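Local coordinates for protein beta-fructofuranosidase (Bifidobacterium adolescentis, PDB 6NOB) that probably acts as a family 32 glycoside hydrolase that cleaves terminal beta-fructofuranoside residues from sugars such as sucrose, at residues L363-H368 with Q404-A409; T373-D378 with A391-R396; A425-D430 with D482-S487. All coordinates share one frame; numbering follows the deposited sequence.

Contact 1 of 3, residues L363-H368 with Q404-A409; sequences LADFGH and QVRWYA
Asp365 OD2 is gripped by two donors: Tyr408 OH reaches it across the contact at 2.5 Å, and the ring nitrogen ND1 of His368 reaches it at 3.0 Å from its own segment. They arrive from opposite faces of the carboxylate plane, the phenol from above one face and the imidazole on the syn side but tilted toward the other. Asp365 CG stands anti to the backbone N (chi1 -165°), on the side of 404-409. There OD2 lies at the edge of the Tyr408 ring and in its plane, with the carboxylate turned almost perpendicular to the ring (86°). Leu363 CD2 sits over a face of the same phenol, 3.7 Å from its centroid and nearest CD1, in a CH-pi contact, so the ring is held both at its hydroxyl and on its flat side. Beside it the extended side chain of Arg406 crosses His368 at about a right angle. His368 CE1 lies over one face of the guanidinium, toward its rim, 3.5 Å from Arg406 NE. NE2 of the same imidazole bonds to Thr316 OG1, which together with ND1 fixes the turn of the ring. The axes of strand segments 363-365 and 405-409 come no closer than 10.4 Å, and side chains make the join, as expected between neighbouring blades of the five-bladed beta-propeller of family 32 enzymes. Strand 357-365 pairs with 337-347 in one sheet and strand 405-415 with 385-396 and 418-428 in the next, while Leu392 and Trp428 of that second sheet pack round His368.

Contact 2 of 3, residues T373-D378 with A391-R396; sequences TYECPD and ALMHYR
Glu375 and Ala391 form an antiparallel hydrogen-bonded pair, with Glu375 N to Ala391 O at 3.1 Å and Ala391 N to Glu375 O at 3.0 Å, while Met393 N reaches Thr373 O at 3.0 Å beyond the non-hydrogen-bonded pair Tyr374-Leu392. The bridge belongs to a blade of the family 32 beta-propeller, and the run Glu375-Cys376-Pro377 matches the Glu-Cys-Pro motif whose glutamate is the general acid/base in relatives. At Cys376 the chain turns a corner, parting this short strand from strand 377-382. On the face bearing Glu375, its side chain runs obliquely over Met393. The methionine bends at chi2, which brings SD to 3.6 Å from Glu375 CD, while its CG lies 3.5 Å from Glu375 OE1. Thr373 CG2 lies alongside the same thioether. The other carboxylate oxygen, OE2, makes a salt bridge to Arg268, itself touched by Met393, and the Glu375 side chain comes within about 3 Å, nearest atoms, of a bound di(hydroxyethyl)ether molecule, consistent with a pocket. An alanine in place of Glu375 would probably leave Arg268 without this carboxylate partner and open a gap beside the Met393 thioether, setting it free to turn. On the face bearing Tyr374, the phenol and Leu392 run alongside each other in the same direction, and the Tyr374 hydroxyl goes on to bond Tyr408 OH. Leu392 CD2 meets Tyr374 CE1 at 3.7 Å, and Ala391 O accepts a CA-H...O contact from Tyr374 CA at 3.2 Å.

Contact 3 of 3, residues A425-D430 with D482-S487; sequences ASDWCD and DGRLYS
Asp427 and Arg484 form a salt bridge between two neighbouring blades of the beta-propeller, linking strand 418-428 of one sheet to strand 484-489 of the next. Arg484 NH2 donates to Asp427 OD2 at 3.0 Å on the anti side of the carboxylate, and the oxygen lies in the guanidinium plane. NH1 adds a weak bond to the same OD2 at 3.4 Å. Both nitrogens thus share one oxygen, and the two flat groups stand nearly perpendicular (86°). The Arg484 chain gets there by a bend at chi3 (109°), which swings NE round. The other carboxylate oxygen, OD1, takes the backbone N-H of Trp428 at 2.7 Å, which holds the rotation of the group and keeps OD2 turned to the arginine. Close by, the methyl of Ala425 rests on the carbonyl oxygen of Gly483 at 3.6 Å. Farther along, Cys429 SG and Leu485 CD2 make a loose apolar touch at 4.4 Å. Trp407 of strand 405-415 forms the second shell: its side chain packs on Asp427, Cys429 and Leu485, and its backbone is hydrogen-bonded to Asp427. In the loop after strand 418-428, Asp430 OD2 forms a salt bridge with Arg476 of strand 468-481, a second ionic tie to that neighbouring blade. A water also bridges the two segments, giving a hydrogen bond to Cys429 O at 2.7 Å and sharing another with Ser487 OG at 2.9 Å.

In the fold
All three contacts meet in one sheet of the propeller, through strands 385-396, 405-415 and 418-428. Contacts 1 and 2 are buried, contact 3 only partly so. Contact 2 is made within that sheet, by main-chain pairing, and lies nested in the loop that contact 1 closes. Contacts 1 and 3 instead join it to a different neighbouring blade each: contact 1 through a cluster of hydroxyl, carboxylate and imidazole groups, contact 3 through an ionic pair and a bridging water. Tyr395 OH packs against His368 CD2 where contact 2 meets contact 1. Contact 1 meets contact 3 where Arg406 makes a cation-pi contact with Trp428 and Gln404 NE2 bonds Asp430 O.

Contact 1 of 3, residues L363-H368 with Q404-A409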
loop_
_atom_site.group_PDB
_atom_site.type_symbol
_atom_site.label_atom_id
_atom_site.label_comp_id
_atom_site.label_asym_id
_atom_site.label_seq_id
_atom_site.Cartn_x
_atom_site.Cartn_y
_atom_site.Cartn_z
ATOM N N LEU A 363 -15.052 -15.991 -5.672
ATOM C CA LEU A 363 -13.792 -16.675 -5.922
ATOM C C LEU A 363 -13.319 -17.353 -4.644
ATOM O O LEU A 363 -13.385 -16.768 -3.560
ATOM C CB LEU A 363 -12.718 -15.701 -6.425
ATOM C CG LEU A 363 -11.334 -16.297 -6.689
ATOM C CD1 LEU A 363 -11.387 -17.249 -7.871
ATOM C CD2 LEU A 363 -10.298 -15.205 -6.924
ATOM N N ALA A 364 -12.855 -18.591 -4.781
ATOM C CA ALA A 364 -12.174 -19.305 -3.711
ATOM C C ALA A 364 -10.916 -19.929 -4.291
ATOM O O ALA A 364 -10.962 -20.531 -5.369
ATOM C CB ALA A 364 -13.073 -20.380 -3.085
ATOM N N ASP A 365 -9.793 -19.778 -3.591
ATOM C CA ASP A 365 -8.498 -20.251 -4.079
ATOM C C ASP A 365 -8.211 -21.605 -3.438
ATOM O O ASP A 365 -7.570 -21.693 -2.391
ATOM C CB ASP A 365 -7.399 -19.239 -3.772
ATOM C CG ASP A 365 -6.128 -19.495 -4.567
ATOM O OD1 ASP A 365 -5.942 -20.630 -5.057
ATOM O OD2 ASP A 365 -5.306 -18.563 -4.691
ATOM N N PHE A 366 -8.683 -22.674 -4.084
ATOM C CA PHE A 366 -8.399 -24.014 -3.587
ATOM C C PHE A 366 -6.993 -24.475 -3.938
ATOM O O PHE A 366 -6.456 -25.353 -3.254
ATOM C CB PHE A 366 -9.428 -25.013 -4.118
ATOM C CG PHE A 366 -10.597 -25.204 -3.200
ATOM C CD1 PHE A 366 -11.683 -24.343 -3.252
ATOM C CD2 PHE A 366 -10.604 -26.230 -2.267
ATOM C CE1 PHE A 366 -12.759 -24.509 -2.399
ATOM C CE2 PHE A 366 -11.675 -26.403 -1.412
ATOM C CZ PHE A 366 -12.754 -25.542 -1.479
ATOM N N GLY A 367 -6.385 -23.904 -4.979
ATOM C CA GLY A 367 -4.983 -24.180 -5.238
ATOM C C GLY A 367 -4.090 -23.748 -4.093
ATOM O O GLY A 367 -3.033 -24.342 -3.866
ATOM N N HIS A 368 -4.502 -22.725 -3.352
ATOM C CA HIS A 368 -3.768 -22.223 -2.198
ATOM C C HIS A 368 -4.633 -22.276 -0.944
ATOM O O HIS A 368 -4.649 -21.347 -0.134
ATOM C CB HIS A 368 -3.262 -20.807 -2.455
ATOM C CG HIS A 368 -2.361 -20.702 -3.645
ATOM N ND1 HIS A 368 -2.766 -20.147 -4.841
ATOM C CD2 HIS A 368 -1.079 -21.098 -3.829
ATOM C CE1 HIS A 368 -1.769 -20.199 -5.706
ATOM N NE2 HIS A 368 -0.734 -20.771 -5.117
ATOM N N GLN A 404 2.390 -13.555 -1.262
ATOM C CA GLN A 404 2.331 -12.974 -2.592
ATOM C C GLN A 404 0.904 -12.561 -2.936
ATOM O O GLN A 404 -0.070 -13.110 -2.412
ATOM C CB GLN A 404 2.846 -13.975 -3.624
ATOM C CG GLN A 404 4.344 -14.165 -3.599
ATOM C CD GLN A 404 5.072 -13.065 -4.342
ATOM O OE1 GLN A 404 5.250 -11.962 -3.823
ATOM N NE2 GLN A 404 5.490 -13.358 -5.570
ATOM N N VAL A 405 0.789 -11.579 -3.823
ATOM C CA VAL A 405 -0.497 -11.098 -4.317
ATOM C C VAL A 405 -0.774 -11.784 -5.648
ATOM O O VAL A 405 0.036 -11.695 -6.578
ATOM C CB VAL A 405 -0.501 -9.570 -4.462
ATOM C CG1 VAL A 405 -1.767 -9.107 -5.163
ATOM C CG2 VAL A 405 -0.367 -8.912 -3.094
ATOM N N ARG A 406 -1.909 -12.472 -5.742
ATOM C CA ARG A 406 -2.266 -13.254 -6.918
ATOM C C ARG A 406 -3.364 -12.555 -7.711
ATOM O O ARG A 406 -4.289 -11.978 -7.130
ATOM C CB ARG A 406 -2.734 -14.657 -6.514
ATOM C CG ARG A 406 -2.843 -15.636 -7.663
ATOM C CD ARG A 406 -2.620 -17.072 -7.204
ATOM N NE ARG A 406 -2.314 -17.950 -8.330
ATOM C CZ ARG A 406 -1.092 -18.138 -8.819
ATOM N NH1 ARG A 406 -0.056 -17.513 -8.276
ATOM N NH2 ARG A 406 -0.905 -18.951 -9.853
ATOM N N TRP A 407 -3.262 -12.610 -9.038
ATOM C CA TRP A 407 -4.336 -12.167 -9.917
ATOM C C TRP A 407 -4.970 -13.367 -10.611
ATOM O O TRP A 407 -4.306 -14.369 -10.892
ATOM C CB TRP A 407 -3.848 -11.149 -10.961
ATOM C CG TRP A 407 -2.780 -11.634 -11.913
ATOM C CD1 TRP A 407 -1.437 -11.404 -11.819
ATOM C CD2 TRP A 407 -2.969 -12.402 -13.113
ATOM N NE1 TRP A 407 -0.780 -11.987 -12.874
ATOM C CE2 TRP A 407 -1.696 -12.606 -13.683
ATOM C CE3 TRP A 407 -4.089 -12.942 -13.755
ATOM C CZ2 TRP A 407 -1.511 -13.326 -14.865
ATOM C CZ3 TRP A 407 -3.902 -13.661 -14.928
ATOM C CH2 TRP A 407 -2.622 -13.845 -15.469
ATOM N N TYR A 408 -6.270 -13.253 -10.876
ATOM C CA TYR A 408 -7.046 -14.307 -11.522
ATOM C C TYR A 408 -7.893 -13.666 -12.611
ATOM O O TYR A 408 -8.674 -12.753 -12.327
ATOM C CB TYR A 408 -7.948 -15.041 -10.521
ATOM C CG TYR A 408 -7.329 -15.348 -9.171
ATOM C CD1 TYR A 408 -7.156 -14.352 -8.216
ATOM C CD2 TYR A 408 -6.949 -16.644 -8.840
ATOM C CE1 TYR A 408 -6.604 -14.633 -6.985
ATOM C CE2 TYR A 408 -6.397 -16.935 -7.607
ATOM C CZ TYR A 408 -6.227 -15.926 -6.683
ATOM O OH TYR A 408 -5.677 -16.210 -5.453
ATOM N N ALA A 409 -7.755 -14.146 -13.844
ATOM C CA ALA A 409 -8.444 -13.567 -14.989
ATOM C C ALA A 409 -9.378 -14.593 -15.619
ATOM O O ALA A 409 -9.029 -15.770 -15.744
ATOM C CB ALA A 409 -7.446 -13.056 -16.036
#

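Contact 2 of 3, residues T373-D378 with A391-R396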
loop_
_atom_site.group_PDB
_atom_site.type_symbol
_atom_site.label_atom_id
_atom_site.label_comp_id
_atom_site.label_asym_id
_atom_site.label_seq_id
_atom_site.Cartn_x
_atom_site.Cartn_y
_atom_site.Cartn_z
ATOM N N THR A 373 -6.196 -16.852 4.812
ATOM C CA THR A 373 -7.314 -16.029 4.368
ATOM C C THR A 373 -6.793 -15.026 3.348
ATOM O O THR A 373 -5.584 -14.892 3.138
ATOM C CB THR A 373 -7.983 -15.316 5.551
ATOM O OG1 THR A 373 -9.220 -14.729 5.130
ATOM C CG2 THR A 373 -7.073 -14.233 6.111
ATOM N N TYR A 374 -7.726 -14.330 2.707
ATOM C CA TYR A 374 -7.384 -13.272 1.773
ATOM C C TYR A 374 -7.125 -11.966 2.516
ATOM O O TYR A 374 -7.577 -11.760 3.645
ATOM C CB TYR A 374 -8.509 -13.058 0.759
ATOM C CG TYR A 374 -8.397 -13.862 -0.513
ATOM C CD1 TYR A 374 -7.260 -13.793 -1.311
ATOM C CD2 TYR A 374 -9.442 -14.677 -0.930
ATOM C CE1 TYR A 374 -7.166 -14.524 -2.483
ATOM C CE2 TYR A 374 -9.356 -15.410 -2.100
ATOM C CZ TYR A 374 -8.219 -15.328 -2.872
ATOM O OH TYR A 374 -8.135 -16.060 -4.035
ATOM N N GLU A 375 -6.388 -11.077 1.857
ATOM C CA GLU A 375 -6.257 -9.694 2.283
ATOM C C GLU A 375 -6.270 -8.804 1.047
ATOM O O GLU A 375 -5.727 -9.175 0.003
ATOM C CB GLU A 375 -4.974 -9.466 3.099
ATOM C CG GLU A 375 -5.105 -9.872 4.564
ATOM C CD GLU A 375 -3.989 -9.328 5.437
ATOM O OE1 GLU A 375 -2.812 -9.412 5.028
ATOM O OE2 GLU A 375 -4.292 -8.818 6.538
ATOM N N CYS A 376 -6.919 -7.646 1.168
ATOM C CA CYS A 376 -6.975 -6.615 0.136
ATOM C C CYS A 376 -7.440 -7.165 -1.210
ATOM O O CYS A 376 -6.655 -7.219 -2.165
ATOM C CB CYS A 376 -5.607 -5.944 -0.010
ATOM S SG CYS A 376 -5.017 -5.176 1.526
ATOM N N PRO A 377 -8.702 -7.565 -1.330
ATOM C CA PRO A 377 -9.204 -8.073 -2.608
ATOM C C PRO A 377 -9.575 -6.933 -3.548
ATOM O O PRO A 377 -9.650 -5.765 -3.164
ATOM C CB PRO A 377 -10.440 -8.871 -2.197
ATOM C CG PRO A 377 -10.967 -8.109 -1.022
ATOM C CD PRO A 377 -9.748 -7.577 -0.292
ATOM N N ASP A 378 -9.815 -7.304 -4.801
ATOM C CA ASP A 378 -10.233 -6.354 -5.819
ATOM C C ASP A 378 -10.857 -7.138 -6.963
ATOM O O ASP A 378 -10.390 -8.229 -7.301
ATOM C CB ASP A 378 -9.057 -5.507 -6.322
ATOM C CG ASP A 378 -9.498 -4.158 -6.870
ATOM O OD1 ASP A 378 -10.698 -4.004 -7.181
ATOM O OD2 ASP A 378 -8.645 -3.251 -6.985
ATOM N N ALA A 391 -4.391 -11.148 -1.893
ATOM C CA ALA A 391 -3.174 -11.604 -1.238
ATOM C C ALA A 391 -3.467 -12.804 -0.344
ATOM O O ALA A 391 -4.538 -12.904 0.262
ATOM C CB ALA A 391 -2.549 -10.478 -0.412
ATOM N N LEU A 392 -2.495 -13.710 -0.255
ATOM C CA LEU A 392 -2.656 -14.987 0.436
ATOM C C LEU A 392 -1.892 -14.952 1.756
ATOM O O LEU A 392 -0.658 -14.998 1.769
ATOM C CB LEU A 392 -2.179 -16.134 -0.450
ATOM C CG LEU A 392 -2.971 -16.273 -1.750
ATOM C CD1 LEU A 392 -2.255 -17.187 -2.731
ATOM C CD2 LEU A 392 -4.374 -16.783 -1.461
ATOM N N MET A 393 -2.629 -14.893 2.862
ATOM C CA MET A 393 -2.010 -14.768 4.176
ATOM C C MET A 393 -1.332 -16.065 4.595
ATOM O O MET A 393 -1.836 -17.162 4.339
ATOM C CB MET A 393 -3.054 -14.389 5.223
ATOM C CG MET A 393 -3.312 -12.906 5.360
ATOM S SD MET A 393 -3.746 -12.482 7.059
ATOM C CE MET A 393 -2.137 -12.522 7.842
ATOM N N HIS A 394 -0.183 -15.925 5.256
ATOM C CA HIS A 394 0.496 -17.041 5.913
ATOM C C HIS A 394 0.830 -18.155 4.926
ATOM O O HIS A 394 0.702 -19.343 5.231
ATOM C CB HIS A 394 -0.335 -17.579 7.080
ATOM C CG HIS A 394 -0.529 -16.589 8.185
ATOM N ND1 HIS A 394 -1.428 -16.787 9.211
ATOM C CD2 HIS A 394 0.061 -15.396 8.427
ATOM C CE1 HIS A 394 -1.385 -15.756 10.036
ATOM N NE2 HIS A 394 -0.489 -14.898 9.583
ATOM N N TYR A 395 1.262 -17.770 3.729
ATOM C CA TYR A 395 1.627 -18.731 2.701
ATOM C C TYR A 395 2.890 -18.260 2.002
ATOM O O TYR A 395 2.966 -17.111 1.556
ATOM C CB TYR A 395 0.498 -18.915 1.679
ATOM C CG TYR A 395 0.896 -19.756 0.484
ATOM C CD1 TYR A 395 0.966 -21.142 0.577
ATOM C CD2 TYR A 395 1.207 -19.161 -0.736
ATOM C CE1 TYR A 395 1.333 -21.915 -0.512
ATOM C CE2 TYR A 395 1.576 -19.924 -1.832
ATOM C CZ TYR A 395 1.638 -21.301 -1.715
ATOM O OH TYR A 395 2.007 -22.064 -2.801
ATOM N N ARG A 396 3.875 -19.145 1.916
ATOM C CA ARG A 396 5.044 -18.947 1.077
ATOM C C ARG A 396 4.927 -19.867 -0.127
ATOM O O ARG A 396 4.501 -21.016 0.010
ATOM C CB ARG A 396 6.339 -19.242 1.840
ATOM C CG ARG A 396 6.584 -18.332 3.032
ATOM C CD ARG A 396 7.885 -18.682 3.738
ATOM N NE ARG A 396 9.053 -18.305 2.949
ATOM C CZ ARG A 396 10.309 -18.425 3.368
ATOM N NH1 ARG A 396 10.568 -18.916 4.573
ATOM N NH2 ARG A 396 11.308 -18.057 2.579
#

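Contact 3 of 3, residues A425-D430 with D482-S487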
loop_
_atom_site.group_PDB
_atom_site.type_symbol
_atom_site.label_atom_id
_atom_site.label_comp_id
_atom_site.label_asym_id
_atom_site.label_seq_id
_atom_site.Cartn_x
_atom_site.Cartn_y
_atom_site.Cartn_z
ATOM N N ALA A 425 -6.915 -18.155 -16.033
ATOM C CA ALA A 425 -5.481 -18.045 -15.802
ATOM C C ALA A 425 -5.251 -17.370 -14.460
ATOM O O ALA A 425 -6.099 -16.625 -13.965
ATOM C CB ALA A 425 -4.787 -17.265 -16.924
ATOM N N SER A 426 -4.085 -17.641 -13.877
ATOM C CA SER A 426 -3.695 -17.034 -12.613
ATOM C C SER A 426 -2.176 -16.975 -12.539
ATOM O O SER A 426 -1.484 -17.812 -13.121
ATOM C CB SER A 426 -4.263 -17.811 -11.421
ATOM O OG SER A 426 -3.308 -18.703 -10.871
ATOM N N ASP A 427 -1.667 -15.976 -11.823
ATOM C CA ASP A 427 -0.228 -15.807 -11.623
ATOM C C ASP A 427 -0.020 -14.713 -10.582
ATOM O O ASP A 427 -0.975 -14.092 -10.106
ATOM C CB ASP A 427 0.492 -15.467 -12.928
ATOM C CG ASP A 427 1.879 -16.071 -12.998
ATOM O OD1 ASP A 427 2.536 -16.165 -11.939
ATOM O OD2 ASP A 427 2.300 -16.454 -14.108
ATOM N N TRP A 428 1.247 -14.474 -10.241
ATOM C CA TRP A 428 1.602 -13.432 -9.288
ATOM C C TRP A 428 1.648 -12.067 -9.964
ATOM O O TRP A 428 2.053 -11.945 -11.124
ATOM C CB TRP A 428 2.961 -13.726 -8.649
ATOM C CG TRP A 428 3.062 -15.044 -7.922
ATOM C CD1 TRP A 428 4.031 -15.993 -8.084
ATOM C CD2 TRP A 428 2.177 -15.546 -6.910
ATOM N NE1 TRP A 428 3.801 -17.056 -7.243
ATOM C CE2 TRP A 428 2.668 -16.807 -6.514
ATOM C CE3 TRP A 428 1.013 -15.056 -6.308
ATOM C CZ2 TRP A 428 2.037 -17.581 -5.543
ATOM C CZ3 TRP A 428 0.390 -15.827 -5.342
ATOM C CH2 TRP A 428 0.904 -17.075 -4.970
ATOM N N CYS A 429 1.240 -11.032 -9.220
ATOM C CA CYS A 429 1.351 -9.661 -9.715
ATOM C C CYS A 429 2.794 -9.177 -9.731
ATOM O O CYS A 429 3.147 -8.311 -10.539
ATOM C CB CYS A 429 0.519 -8.710 -8.853
ATOM S SG CYS A 429 -1.268 -8.965 -8.887
ATOM N N ASP A 430 3.633 -9.708 -8.844
ATOM C CA ASP A 430 4.991 -9.205 -8.659
ATOM C C ASP A 430 5.871 -10.361 -8.213
ATOM O O ASP A 430 5.606 -10.971 -7.173
ATOM C CB ASP A 430 5.012 -8.074 -7.629
ATOM C CG ASP A 430 6.307 -7.289 -7.651
ATOM O OD1 ASP A 430 7.349 -7.843 -7.237
ATOM O OD2 ASP A 430 6.280 -6.118 -8.086
ATOM N N ASP A 482 -3.922 -11.413 -24.063
ATOM C CA ASP A 482 -3.966 -12.864 -24.235
ATOM C C ASP A 482 -4.302 -13.560 -22.915
ATOM O O ASP A 482 -3.685 -14.554 -22.525
ATOM C CB ASP A 482 -2.654 -13.386 -24.821
ATOM C CG ASP A 482 -2.421 -12.903 -26.241
ATOM O OD1 ASP A 482 -1.339 -12.341 -26.513
ATOM O OD2 ASP A 482 -3.327 -13.083 -27.082
ATOM N N GLY A 483 -5.300 -13.014 -22.220
ATOM C CA GLY A 483 -5.805 -13.612 -21.001
ATOM C C GLY A 483 -4.902 -13.505 -19.794
ATOM O O GLY A 483 -5.159 -14.175 -18.791
ATOM N N ARG A 484 -3.856 -12.684 -19.850
ATOM C CA ARG A 484 -2.929 -12.536 -18.739
ATOM C C ARG A 484 -2.797 -11.068 -18.367
ATOM O O ARG A 484 -2.862 -10.182 -19.223
ATOM C CB ARG A 484 -1.552 -13.119 -19.074
ATOM C CG ARG A 484 -1.601 -14.554 -19.561
ATOM C CD ARG A 484 -0.260 -15.244 -19.382
ATOM N NE ARG A 484 -0.300 -16.242 -18.317
ATOM C CZ ARG A 484 0.378 -16.147 -17.179
ATOM N NH1 ARG A 484 1.158 -15.095 -16.950
ATOM N NH2 ARG A 484 0.276 -17.109 -16.268
ATOM N N LEU A 485 -2.601 -10.823 -17.075
ATOM C CA LEU A 485 -2.492 -9.466 -16.565
ATOM C C LEU A 485 -1.123 -8.883 -16.890
ATOM O O LEU A 485 -0.091 -9.520 -16.657
ATOM C CB LEU A 485 -2.730 -9.442 -15.055
ATOM C CG LEU A 485 -2.861 -8.053 -14.421
ATOM C CD1 LEU A 485 -4.100 -7.334 -14.943
ATOM C CD2 LEU A 485 -2.890 -8.144 -12.907
ATOM N N TYR A 486 -1.123 -7.674 -17.436
ATOM C CA TYR A 486 0.082 -6.895 -17.659
ATOM C C TYR A 486 0.071 -5.687 -16.732
ATOM O O TYR A 486 -0.991 -5.168 -16.376
ATOM C CB TYR A 486 0.177 -6.429 -19.114
ATOM C CG TYR A 486 0.848 -7.403 -20.056
ATOM C CD1 TYR A 486 0.385 -8.707 -20.191
ATOM C CD2 TYR A 486 1.928 -7.007 -20.836
ATOM C CE1 TYR A 486 0.991 -9.594 -21.066
ATOM C CE2 TYR A 486 2.538 -7.883 -21.717
ATOM C CZ TYR A 486 2.067 -9.173 -21.827
ATOM O OH TYR A 486 2.678 -10.043 -22.701
ATOM N N SER A 487 1.260 -5.247 -16.336
ATOM C CA SER A 487 1.394 -4.083 -15.474
ATOM C C SER A 487 2.643 -3.316 -15.871
ATOM O O SER A 487 3.675 -3.917 -16.185
ATOM C CB SER A 487 1.458 -4.473 -13.992
ATOM O OG SER A 487 2.711 -5.047 -13.676
HETATM O O HOH W 1 1.777 -11.162 -14.510
HETATM O O HOH W 2 2.251 -5.794 -10.953
#